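Local coordinates for protein adenylation domain (Streptomyces sp., PDB 5N9X) that binds ATP and threonine and belongs to the AMP-binding enzyme family of the ANL clan, at residues Ile44-Leu49 / Gly220-Gly225; Ser51-Leu56 / Ala84-Leu89; Asp69-Arg74 / Ala118-Pro123; Ile88-Ala93 / Pro153-Pro158. One frame throughout, in Å; residues are numbered along the deposited sequence.

Interaction 1: Ile44-Leu49 / Gly220-Gly225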
loop_
_atom_site.group_PDB
_atom_site.type_symbol
_atom_site.label_atom_id
_atom_site.label_comp_id
_atom_site.label_asym_id
_atom_site.label_seq_id
_atom_site.Cartn_x
_atom_site.Cartn_y
_atom_site.Cartn_z
ATOM N N ILE A 44 -21.429 13.782 -2.858
ATOM C CA ILE A 44 -21.904 13.924 -1.500
ATOM C C ILE A 44 -21.081 14.987 -0.786
ATOM O O ILE A 44 -19.835 14.969 -0.808
ATOM C CB ILE A 44 -21.841 12.603 -0.714
ATOM C CG1 ILE A 44 -22.519 11.489 -1.497
ATOM C CG2 ILE A 44 -22.493 12.761 0.618
ATOM C CD1 ILE A 44 -21.571 10.661 -2.310
ATOM N N SER A 45 -21.806 15.914 -0.169
ATOM C CA SER A 45 -21.243 16.953 0.673
ATOM C C SER A 45 -20.720 16.408 1.994
ATOM O O SER A 45 -21.257 15.434 2.531
ATOM C CB SER A 45 -22.296 18.026 0.945
ATOM O OG SER A 45 -23.133 17.644 2.013
ATOM N N TYR A 46 -19.675 17.049 2.505
ATOM C CA TYR A 46 -19.157 16.768 3.835
ATOM C C TYR A 46 -20.282 16.734 4.868
ATOM O O TYR A 46 -20.452 15.731 5.557
ATOM C CB TYR A 46 -18.108 17.806 4.217
ATOM C CG TYR A 46 -16.707 17.420 3.810
ATOM C CD1 TYR A 46 -15.899 16.658 4.652
ATOM C CD2 TYR A 46 -16.192 17.818 2.578
ATOM C CE1 TYR A 46 -14.619 16.307 4.271
ATOM C CE2 TYR A 46 -14.928 17.474 2.189
ATOM C CZ TYR A 46 -14.135 16.721 3.032
ATOM O OH TYR A 46 -12.856 16.379 2.639
ATOM N N GLY A 47 -21.064 17.808 4.938
ATOM C CA GLY A 47 -22.238 17.874 5.803
ATOM C C GLY A 47 -23.149 16.651 5.781
ATOM O O GLY A 47 -23.550 16.159 6.846
ATOM N N LEU A 48 -23.473 16.148 4.588
ATOM C CA LEU A 48 -24.387 14.999 4.487
ATOM C C LEU A 48 -23.693 13.665 4.803
ATOM O O LEU A 48 -24.289 12.790 5.441
ATOM C CB LEU A 48 -25.056 14.959 3.098
ATOM C CG LEU A 48 -25.904 13.711 2.780
ATOM C CD1 LEU A 48 -27.234 13.640 3.551
ATOM C CD2 LEU A 48 -26.153 13.597 1.247
ATOM N N LEU A 49 -22.444 13.514 4.368
ATOM C CA LEU A 49 -21.624 12.378 4.787
ATOM C C LEU A 49 -21.523 12.317 6.326
ATOM O O LEU A 49 -21.692 11.250 6.928
ATOM C CB LEU A 49 -20.229 12.450 4.146
ATOM C CG LEU A 49 -19.266 11.269 4.387
ATOM C CD1 LEU A 49 -19.964 9.888 4.260
ATOM C CD2 LEU A 49 -18.021 11.332 3.506
ATOM N N GLY A 220 -6.257 11.661 3.242
ATOM C CA GLY A 220 -5.673 12.786 2.530
ATOM C C GLY A 220 -6.776 13.780 2.179
ATOM O O GLY A 220 -6.681 14.972 2.480
ATOM N N ALA A 221 -7.847 13.254 1.588
ATOM C CA ALA A 221 -9.001 14.049 1.187
ATOM C C ALA A 221 -9.878 14.516 2.343
ATOM O O ALA A 221 -10.144 15.707 2.495
ATOM C CB ALA A 221 -9.843 13.258 0.207
ATOM N N LEU A 222 -10.352 13.573 3.140
ATOM C CA LEU A 222 -11.380 13.843 4.127
ATOM C C LEU A 222 -10.894 14.654 5.343
ATOM O O LEU A 222 -11.709 15.230 6.077
ATOM C CB LEU A 222 -11.984 12.520 4.593
ATOM C CG LEU A 222 -12.929 11.741 3.661
ATOM C CD1 LEU A 222 -13.673 10.677 4.458
ATOM C CD2 LEU A 222 -13.901 12.648 2.873
ATOM N N SER A 223 -9.576 14.693 5.570
ATOM C CA SER A 223 -9.005 15.498 6.662
ATOM C C SER A 223 -8.810 16.979 6.320
ATOM O O SER A 223 -8.558 17.807 7.206
ATOM C CB SER A 223 -7.673 14.904 7.099
ATOM O OG SER A 223 -6.604 15.393 6.301
ATOM N N THR A 224 -8.923 17.322 5.048
ATOM C CA THR A 224 -8.588 18.689 4.632
ATOM C C THR A 224 -9.740 19.421 3.973
ATOM O O THR A 224 -9.604 20.588 3.629
ATOM C CB THR A 224 -7.409 18.699 3.647
ATOM O OG1 THR A 224 -7.779 17.944 2.482
ATOM C CG2 THR A 224 -6.176 18.087 4.299
ATOM N N GLY A 225 -10.869 18.739 3.789
ATOM C CA GLY A 225 -11.991 19.339 3.083
ATOM C C GLY A 225 -11.944 19.086 1.587
ATOM O O GLY A 225 -12.845 19.500 0.843
#

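Interaction 2: Ser51-Leu56 / Ala84-Leu89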
loop_
_atom_site.group_PDB
_atom_site.type_symbol
_atom_site.label_atom_id
_atom_site.label_comp_id
_atom_site.label_asym_id
_atom_site.label_seq_id
_atom_site.Cartn_x
_atom_site.Cartn_y
_atom_site.Cartn_z
ATOM N N SER A 51 -23.642 13.558 8.543
ATOM C CA SER A 51 -24.944 13.115 9.022
ATOM C C SER A 51 -25.157 11.608 8.936
ATOM O O SER A 51 -25.606 10.974 9.889
ATOM C CB SER A 51 -26.058 13.809 8.241
ATOM O OG SER A 51 -26.462 14.965 8.924
ATOM N N TRP A 52 -24.865 11.066 7.761
ATOM C CA TRP A 52 -25.043 9.661 7.444
ATOM C C TRP A 52 -24.215 8.828 8.439
ATOM O O TRP A 52 -24.715 7.883 9.077
ATOM C CB TRP A 52 -24.621 9.459 5.980
ATOM C CG TRP A 52 -24.815 8.112 5.366
ATOM C CD1 TRP A 52 -25.366 7.001 5.949
ATOM C CD2 TRP A 52 -24.509 7.745 4.011
ATOM N NE1 TRP A 52 -25.387 5.962 5.046
ATOM C CE2 TRP A 52 -24.868 6.396 3.851
ATOM C CE3 TRP A 52 -23.951 8.429 2.925
ATOM C CZ2 TRP A 52 -24.699 5.713 2.632
ATOM C CZ3 TRP A 52 -23.765 7.746 1.720
ATOM C CH2 TRP A 52 -24.140 6.410 1.585
ATOM N N ALA A 53 -22.961 9.243 8.617
ATOM C CA ALA A 53 -22.017 8.538 9.471
ATOM C C ALA A 53 -22.411 8.535 10.947
ATOM O O ALA A 53 -22.329 7.503 11.603
ATOM C CB ALA A 53 -20.615 9.145 9.294
ATOM N N GLU A 54 -22.807 9.688 11.476
ATOM C CA GLU A 54 -23.371 9.739 12.832
ATOM C C GLU A 54 -24.541 8.768 13.010
ATOM O O GLU A 54 -24.614 8.032 14.014
ATOM C CB GLU A 54 -23.832 11.160 13.188
ATOM C CG GLU A 54 -22.709 12.190 13.263
ATOM C CD GLU A 54 -21.703 11.833 14.355
ATOM O OE1 GLU A 54 -22.149 11.391 15.443
ATOM O OE2 GLU A 54 -20.480 12.005 14.128
ATOM N N GLY A 55 -25.453 8.768 12.039
ATOM C CA GLY A 55 -26.549 7.819 12.057
ATOM C C GLY A 55 -26.084 6.370 12.043
ATOM O O GLY A 55 -26.627 5.532 12.770
ATOM N N LEU A 56 -25.085 6.056 11.219
ATOM C CA LEU A 56 -24.632 4.674 11.117
ATOM C C LEU A 56 -24.022 4.231 12.429
ATOM O O LEU A 56 -24.111 3.067 12.810
ATOM C CB LEU A 56 -23.618 4.500 9.981
ATOM C CG LEU A 56 -24.209 4.295 8.587
ATOM C CD1 LEU A 56 -23.257 4.758 7.474
ATOM C CD2 LEU A 56 -24.622 2.853 8.395
ATOM N N ALA A 84 -20.023 3.745 5.742
ATOM C CA ALA A 84 -19.920 2.657 6.694
ATOM C C ALA A 84 -18.606 2.729 7.462
ATOM O O ALA A 84 -18.563 2.496 8.679
ATOM C CB ALA A 84 -20.053 1.310 5.989
ATOM N N MET A 85 -17.521 3.056 6.780
ATOM C CA MET A 85 -16.253 2.993 7.479
ATOM C C MET A 85 -16.178 4.153 8.490
ATOM O O MET A 85 -15.663 3.993 9.593
ATOM C CB MET A 85 -15.089 2.976 6.481
ATOM C CG MET A 85 -13.745 3.221 7.107
ATOM S SD MET A 85 -13.312 4.964 6.932
ATOM C CE MET A 85 -12.275 4.840 5.468
ATOM N N LEU A 86 -16.736 5.303 8.137
ATOM C CA LEU A 86 -16.791 6.413 9.084
ATOM C C LEU A 86 -17.683 6.059 10.259
ATOM O O LEU A 86 -17.336 6.315 11.402
ATOM C CB LEU A 86 -17.293 7.680 8.416
ATOM C CG LEU A 86 -16.376 8.252 7.350
ATOM C CD1 LEU A 86 -17.107 9.283 6.495
ATOM C CD2 LEU A 86 -15.173 8.865 8.010
ATOM N N GLY A 87 -18.821 5.446 9.977
ATOM C CA GLY A 87 -19.729 5.025 11.026
ATOM C C GLY A 87 -19.052 4.076 12.004
ATOM O O GLY A 87 -19.162 4.235 13.234
ATOM N N ILE A 88 -18.333 3.103 11.459
ATOM C CA ILE A 88 -17.552 2.182 12.281
ATOM C C ILE A 88 -16.549 2.922 13.172
ATOM O O ILE A 88 -16.420 2.609 14.360
ATOM C CB ILE A 88 -16.814 1.130 11.391
ATOM C CG1 ILE A 88 -17.824 0.174 10.756
ATOM C CG2 ILE A 88 -15.783 0.369 12.178
ATOM C CD1 ILE A 88 -17.231 -0.752 9.693
ATOM N N LEU A 89 -15.855 3.913 12.617
ATOM C CA LEU A 89 -14.868 4.668 13.389
ATOM C C LEU A 89 -15.540 5.553 14.444
ATOM O O LEU A 89 -15.107 5.582 15.615
ATOM C CB LEU A 89 -13.999 5.523 12.471
ATOM C CG LEU A 89 -13.083 4.825 11.470
ATOM C CD1 LEU A 89 -12.297 5.854 10.640
ATOM C CD2 LEU A 89 -12.143 3.819 12.187
#

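Interaction 3: Asp69-Arg74 / Ala118-Pro123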
loop_
_atom_site.group_PDB
_atom_site.type_symbol
_atom_site.label_atom_id
_atom_site.label_comp_id
_atom_site.label_asym_id
_atom_site.label_seq_id
_atom_site.Cartn_x
_atom_site.Cartn_y
_atom_site.Cartn_z
ATOM N N ASP A 69 -14.211 -2.550 19.769
ATOM C CA ASP A 69 -14.686 -3.668 18.956
ATOM C C ASP A 69 -14.185 -3.597 17.513
ATOM O O ASP A 69 -13.768 -2.543 17.022
ATOM C CB ASP A 69 -16.218 -3.723 18.939
ATOM C CG ASP A 69 -16.802 -4.372 20.193
ATOM O OD1 ASP A 69 -16.042 -4.997 20.972
ATOM O OD2 ASP A 69 -18.035 -4.259 20.381
ATOM N N ARG A 70 -14.286 -4.730 16.826
ATOM C CA ARG A 70 -13.731 -4.867 15.504
ATOM C C ARG A 70 -14.851 -5.265 14.551
ATOM O O ARG A 70 -15.555 -6.247 14.787
ATOM C CB ARG A 70 -12.591 -5.889 15.528
ATOM C CG ARG A 70 -11.443 -5.428 16.421
ATOM C CD ARG A 70 -10.179 -6.167 16.110
ATOM N NE ARG A 70 -10.039 -7.555 16.518
ATOM C CZ ARG A 70 -9.328 -7.964 17.572
ATOM N NH1 ARG A 70 -8.633 -7.100 18.298
ATOM N NH2 ARG A 70 -9.250 -9.259 17.856
ATOM N N VAL A 71 -15.056 -4.478 13.497
ATOM C CA VAL A 71 -16.153 -4.758 12.592
ATOM C C VAL A 71 -15.663 -4.931 11.161
ATOM O O VAL A 71 -14.966 -4.069 10.613
ATOM C CB VAL A 71 -17.231 -3.657 12.650
ATOM C CG1 VAL A 71 -18.377 -4.032 11.743
ATOM C CG2 VAL A 71 -17.752 -3.493 14.077
ATOM N N ALA A 72 -16.034 -6.057 10.558
ATOM C CA ALA A 72 -15.657 -6.342 9.187
ATOM C C ALA A 72 -16.401 -5.430 8.237
ATOM O O ALA A 72 -17.567 -5.108 8.460
ATOM C CB ALA A 72 -15.931 -7.776 8.842
ATOM N N LEU A 73 -15.723 -5.028 7.168
ATOM C CA LEU A 73 -16.363 -4.241 6.129
ATOM C C LEU A 73 -16.137 -4.939 4.804
ATOM O O LEU A 73 -14.999 -5.153 4.399
ATOM C CB LEU A 73 -15.825 -2.805 6.094
ATOM C CG LEU A 73 -16.388 -1.955 4.946
ATOM C CD1 LEU A 73 -17.877 -1.696 5.173
ATOM C CD2 LEU A 73 -15.644 -0.630 4.761
ATOM N N ARG A 74 -17.224 -5.307 4.136
ATOM C CA ARG A 74 -17.126 -6.001 2.849
ATOM C C ARG A 74 -18.067 -5.393 1.801
ATOM O O ARG A 74 -19.239 -5.773 1.715
ATOM C CB ARG A 74 -17.422 -7.494 3.028
ATOM C CG ARG A 74 -17.232 -8.277 1.767
ATOM C CD ARG A 74 -17.620 -9.730 1.940
ATOM N NE ARG A 74 -17.199 -10.515 0.782
ATOM C CZ ARG A 74 -17.843 -10.551 -0.385
ATOM N NH1 ARG A 74 -18.944 -9.839 -0.576
ATOM N NH2 ARG A 74 -17.382 -11.300 -1.372
ATOM N N ALA A 118 -19.209 -8.135 14.254
ATOM C CA ALA A 118 -20.219 -7.883 13.231
ATOM C C ALA A 118 -19.582 -7.725 11.861
ATOM O O ALA A 118 -18.372 -7.581 11.763
ATOM C CB ALA A 118 -21.010 -6.643 13.577
ATOM N N LEU A 119 -20.400 -7.732 10.811
ATOM C CA LEU A 119 -19.913 -7.416 9.467
ATOM C C LEU A 119 -20.809 -6.358 8.790
ATOM O O LEU A 119 -22.036 -6.393 8.922
ATOM C CB LEU A 119 -19.833 -8.691 8.622
ATOM C CG LEU A 119 -19.157 -8.562 7.251
ATOM C CD1 LEU A 119 -18.375 -9.824 6.921
ATOM C CD2 LEU A 119 -20.160 -8.271 6.140
ATOM N N VAL A 120 -20.204 -5.412 8.079
ATOM C CA VAL A 120 -20.986 -4.435 7.332
ATOM C C VAL A 120 -20.786 -4.629 5.839
ATOM O O VAL A 120 -19.651 -4.694 5.363
ATOM C CB VAL A 120 -20.623 -2.985 7.710
ATOM C CG1 VAL A 120 -21.559 -2.012 7.022
ATOM C CG2 VAL A 120 -20.716 -2.791 9.201
ATOM N N GLY A 121 -21.897 -4.707 5.106
ATOM C CA GLY A 121 -21.895 -5.035 3.684
ATOM C C GLY A 121 -22.545 -6.401 3.535
ATOM O O GLY A 121 -23.000 -6.947 4.537
ATOM N N ASP A 122 -22.605 -6.973 2.333
ATOM C CA ASP A 122 -23.051 -8.362 2.249
ATOM C C ASP A 122 -21.876 -9.315 2.121
ATOM O O ASP A 122 -20.851 -8.982 1.575
ATOM C CB ASP A 122 -24.000 -8.597 1.086
ATOM C CG ASP A 122 -24.790 -9.867 1.257
ATOM O OD1 ASP A 122 -24.570 -10.817 0.470
ATOM O OD2 ASP A 122 -25.603 -9.920 2.206
ATOM N N PRO A 123 -22.008 -10.504 2.703
ATOM C CA PRO A 123 -21.047 -11.599 2.567
ATOM C C PRO A 123 -21.147 -12.310 1.223
ATOM O O PRO A 123 -21.448 -13.522 1.178
ATOM C CB PRO A 123 -21.459 -12.552 3.693
ATOM C CG PRO A 123 -22.824 -12.021 4.190
ATOM C CD PRO A 123 -22.716 -10.592 3.989
#

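Interaction 4: Ile88-Ala93 / Pro153-Pro158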
loop_
_atom_site.group_PDB
_atom_site.type_symbol
_atom_site.label_atom_id
_atom_site.label_comp_id
_atom_site.label_asym_id
_atom_site.label_seq_id
_atom_site.Cartn_x
_atom_site.Cartn_y
_atom_site.Cartn_z
ATOM N N ILE A 88 -18.333 3.103 11.459
ATOM C CA ILE A 88 -17.552 2.182 12.281
ATOM C C ILE A 88 -16.549 2.922 13.172
ATOM O O ILE A 88 -16.420 2.609 14.360
ATOM C CB ILE A 88 -16.814 1.130 11.391
ATOM C CG1 ILE A 88 -17.824 0.174 10.756
ATOM C CG2 ILE A 88 -15.783 0.369 12.178
ATOM C CD1 ILE A 88 -17.231 -0.752 9.693
ATOM N N LEU A 89 -15.855 3.913 12.617
ATOM C CA LEU A 89 -14.868 4.668 13.389
ATOM C C LEU A 89 -15.540 5.553 14.444
ATOM O O LEU A 89 -15.107 5.582 15.615
ATOM C CB LEU A 89 -13.999 5.523 12.471
ATOM C CG LEU A 89 -13.083 4.825 11.470
ATOM C CD1 LEU A 89 -12.297 5.854 10.640
ATOM C CD2 LEU A 89 -12.143 3.819 12.187
ATOM N N ARG A 90 -16.593 6.270 14.025
ATOM C CA ARG A 90 -17.380 7.078 14.948
ATOM C C ARG A 90 -17.921 6.228 16.105
ATOM O O ARG A 90 -17.922 6.688 17.243
ATOM C CB ARG A 90 -18.516 7.807 14.217
ATOM C CG ARG A 90 -19.490 8.531 15.151
ATOM C CD ARG A 90 -18.810 9.650 15.891
ATOM N NE ARG A 90 -19.665 10.266 16.906
ATOM C CZ ARG A 90 -19.737 9.869 18.182
ATOM N NH1 ARG A 90 -19.036 8.820 18.606
ATOM N NH2 ARG A 90 -20.532 10.510 19.033
ATOM N N ALA A 91 -18.309 4.984 15.840
ATOM C CA ALA A 91 -18.762 4.092 16.920
ATOM C C ALA A 91 -17.640 3.611 17.854
ATOM O O ALA A 91 -17.866 2.775 18.736
ATOM C CB ALA A 91 -19.471 2.885 16.337
ATOM N N GLY A 92 -16.424 4.109 17.652
ATOM C CA GLY A 92 -15.294 3.729 18.486
ATOM C C GLY A 92 -14.644 2.393 18.140
ATOM O O GLY A 92 -13.779 1.918 18.872
ATOM N N ALA A 93 -15.059 1.805 17.020
ATOM C CA ALA A 93 -14.642 0.467 16.628
ATOM C C ALA A 93 -13.584 0.525 15.549
ATOM O O ALA A 93 -13.369 1.570 14.935
ATOM C CB ALA A 93 -15.839 -0.347 16.131
ATOM N N PRO A 153 -22.699 7.690 20.408
ATOM C CA PRO A 153 -21.874 6.704 21.110
ATOM C C PRO A 153 -20.596 7.378 21.585
ATOM O O PRO A 153 -20.239 8.434 21.065
ATOM C CB PRO A 153 -21.572 5.642 20.042
ATOM C CG PRO A 153 -22.098 6.191 18.739
ATOM C CD PRO A 153 -23.112 7.229 19.073
ATOM N N GLU A 154 -19.930 6.788 22.567
ATOM C CA GLU A 154 -18.666 7.312 23.058
ATOM C C GLU A 154 -17.643 7.388 21.922
ATOM O O GLU A 154 -17.607 6.502 21.078
ATOM C CB GLU A 154 -18.157 6.428 24.186
ATOM C CG GLU A 154 -16.875 6.897 24.798
ATOM C CD GLU A 154 -16.413 5.990 25.904
ATOM O OE1 GLU A 154 -17.098 4.981 26.181
ATOM O OE2 GLU A 154 -15.347 6.280 26.478
ATOM N N ARG A 155 -16.833 8.446 21.892
ATOM C CA ARG A 155 -15.861 8.660 20.816
ATOM C C ARG A 155 -14.544 7.918 21.080
ATOM O O ARG A 155 -14.162 7.716 22.231
ATOM C CB ARG A 155 -15.596 10.166 20.622
ATOM C CG ARG A 155 -16.654 10.890 19.809
ATOM C CD ARG A 155 -16.536 12.428 19.865
ATOM N NE ARG A 155 -17.842 13.035 19.595
ATOM C CZ ARG A 155 -18.344 13.187 18.372
ATOM N NH1 ARG A 155 -17.636 12.796 17.321
ATOM N NH2 ARG A 155 -19.545 13.716 18.191
ATOM N N PRO A 156 -13.840 7.513 20.009
ATOM C CA PRO A 156 -12.586 6.774 20.216
ATOM C C PRO A 156 -11.440 7.691 20.628
ATOM O O PRO A 156 -11.551 8.897 20.397
ATOM C CB PRO A 156 -12.325 6.131 18.848
ATOM C CG PRO A 156 -13.053 7.000 17.873
ATOM C CD PRO A 156 -14.235 7.572 18.589
ATOM N N GLY A 157 -10.389 7.142 21.241
ATOM C CA GLY A 157 -9.206 7.921 21.568
ATOM C C GLY A 157 -8.044 7.646 20.619
ATOM O O GLY A 157 -8.138 6.780 19.752
ATOM N N PRO A 158 -6.947 8.403 20.758
ATOM C CA PRO A 158 -5.758 8.162 19.928
ATOM C C PRO A 158 -5.237 6.733 20.047
ATOM O O PRO A 158 -4.697 6.184 19.077
ATOM C CB PRO A 158 -4.723 9.163 20.470
ATOM C CG PRO A 158 -5.349 9.821 21.678
ATOM C CD PRO A 158 -6.835 9.650 21.534
#

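Interaction 1: Ile44-Leu49 / Gly220-Gly225
The ring of Tyr46 carries this contact. It reaches from the first turn of helix 46-62 to the chain that follows helix 213-222. Its OH ends among backbone atoms, 3.0 Å from Gly225 C, and its hydrogen bond goes one residue further on, to the carbonyl O of Ala226. Ala221 O also lies close to Tyr46 OH, at 2.8 Å, but the angle is too poor for a bond. The ring edge faces backbone oxygens, with Tyr46 CE1 3.6 Å from Leu222 O. Leu222 supplies the apolar part: its CG lies beside its own backbone N (chi1 -73°), and its CD2 comes within 4.0 Å of Tyr46 CE1. The same methyl touches Leu49 CD2 at 4.4 Å. Gly225 has a positive phi of 90°, and its bare backbone sits directly against the tyrosine ring. Ser45 is the N-cap of helix 46-62, and its OG accepts from Leu48 N at 3.0 Å. This bond probably helps to hold the first turn, from which Tyr46 projects. Tyr46 packs on Phe24 and Ala27 of helix 20-30 and on Ala36 of strand 35-39. Leu49 continues the layer onto Ala83 and Leu86 of helix 79-90.

Interaction 2: Ser51-Leu56 / Ala84-Leu89
The flat groups of the two segments are the indole of Trp52 and the carboxylate of Glu54, and neither touches residues 84-89. The indole swings out with CG anti to its backbone N (chi1 -175°). It meets an earlier part of helix 79-90, at Ala79, Asn80 and Ala83, and its NE1 donates to Val139 O. Glu54 takes no part in the crossing, but its OE1 forms a salt bridge with Arg90 NE, further along helix 79-90. The crossing itself is made by small and aliphatic groups. Ala53 CB meets Leu86 CB at 3.7 Å. Of Leu86, CB makes the contact with residues 51-56, while its CD1 reaches Leu49 a turn earlier. Next to it the backbones come very close. Ala53 O is 3.6 Å from Gly87 CA, and the two CA atoms of Ala53 and Gly87 are 4.5 Å apart. Such an approach suits Gly87, which has no side chain on the facing side. The axes pass at 7.6 Å and cross at -53°, an angle common in ridges-into-grooves packing of helices. Helix 79-90 is the connecting helix of a beta-alpha-beta crossover between the parallel strands 70-74 and 94-97, and helix 46-62 lies against it. Leu56 closes the other end of the contact. Its CG sits beside its own backbone N (chi1 -84°), so the branch runs along residues 84-89. Leu56 CD1 then rests 3.8 Å from Ala84 N, and Leu56 CB lies 4.1 Å from Gly87 CA.

Interaction 3: Asp69-Arg74 / Ala118-Pro123
Strands 70-74 and 118-121 run parallel, and their middle is tightly joined while one end frays toward solvent. Three backbone bonds join them. Ala72 N donates to Ala118 O at 3.0 Å. Val120 N donates to Ala72 O at 2.7 Å. Arg74 N donates to Val120 O at 2.8 Å, nearly straight, 174° at the hydrogen. On the buried face Val71 CG1, beside its carbonyl carbon, meets Val120 CG2 at 3.7 Å. Leu73 CD1 crosses obliquely to Val120 CB at 4.0 Å. On the other face Ala72 CB packs against Leu119 CG at 3.7 Å, and Leu119 is partly exposed. The backbone of Arg74 is thus firmly held, and its side chain, extended from CG to NE, forms the looser outer part. Its NH1 donates to Asp122 O at 3.0 Å, coming in from above the carbonyl plane. Pro123 C lies over one guanidinium face. Asp122 and Pro123 are poorly ordered, so this grip is probably the less firm one. Both strands are inner members of a parallel sheet, with 94-97 beside 70-74 and 133-134 beside 118-121. Helix 79-90 lies on the face of Val71, Leu73 and Val120, touching them through Ile88, Met85 and Ala84.

Interaction 4: Ile88-Ala93 / Pro153-Pro158
Arg90 starts with CG anti to its backbone N (chi1 173°) and then bends at chi2 (65°), which turns its guanidinium back to the loop 153-158. Arg155 keeps CG beside its own N and runs extended to NE, so its chain passes over that guanidinium. The site is the C-terminal end of helix 79-90, closed by a Schellman motif. Gly92 takes a positive phi, with Gly92 N bonded to Leu89 O at 2.8 Å and Ala93 N to Ile88 O at 3.1 Å. Arg90 grips the loop end-on. NH1 and NH2 of Arg90 both donate to Pro153 O, at 2.8 and 2.9 Å, and this oxygen lies close to the guanidinium plane. The NH2 bond is in the carbonyl plane, while NH1 approaches from above it. Pro153 CG covers one face of the Arg90 group, and Arg155 the opposite one. The two guanidinium planes are 32° apart, and Arg90 NE is only 3.3 Å from Arg155 NH1, a pair of donors without a bond. The acidic Glu54 nearby probably offsets this crowding of like charge. Val21 of helix 20-30 packs against Arg155 and Pro156. The ring of Pro156 lies on the helix end, with its CB 3.8 Å from Gly92 CA and its CG 3.4 Å from Leu89 O.

Helix 79-90 ties the set together. Interactions 2 and 4 share Ile88 and Leu89 on it. Its Leu86 touches interaction 1, and Ala84, Met85 and Ile88 touch interaction 3. Interactions 1 and 2 both use helix 46-62 and meet where Leu49 packs on Leu86. Interactions 2 and 3 meet through Ala84 against Leu73 and Val120. Interactions 1, 2 and 4 are buried, though Glu154 and Arg155 of interaction 4 are exposed. Interaction 3 is partly buried, with a frayed outer end. Their chemistry differs accordingly: apolar helix crossing in 2, backbone ladder in 3, a tyrosine ring against backbone in 1, and a charged clasp on a helix end in 4.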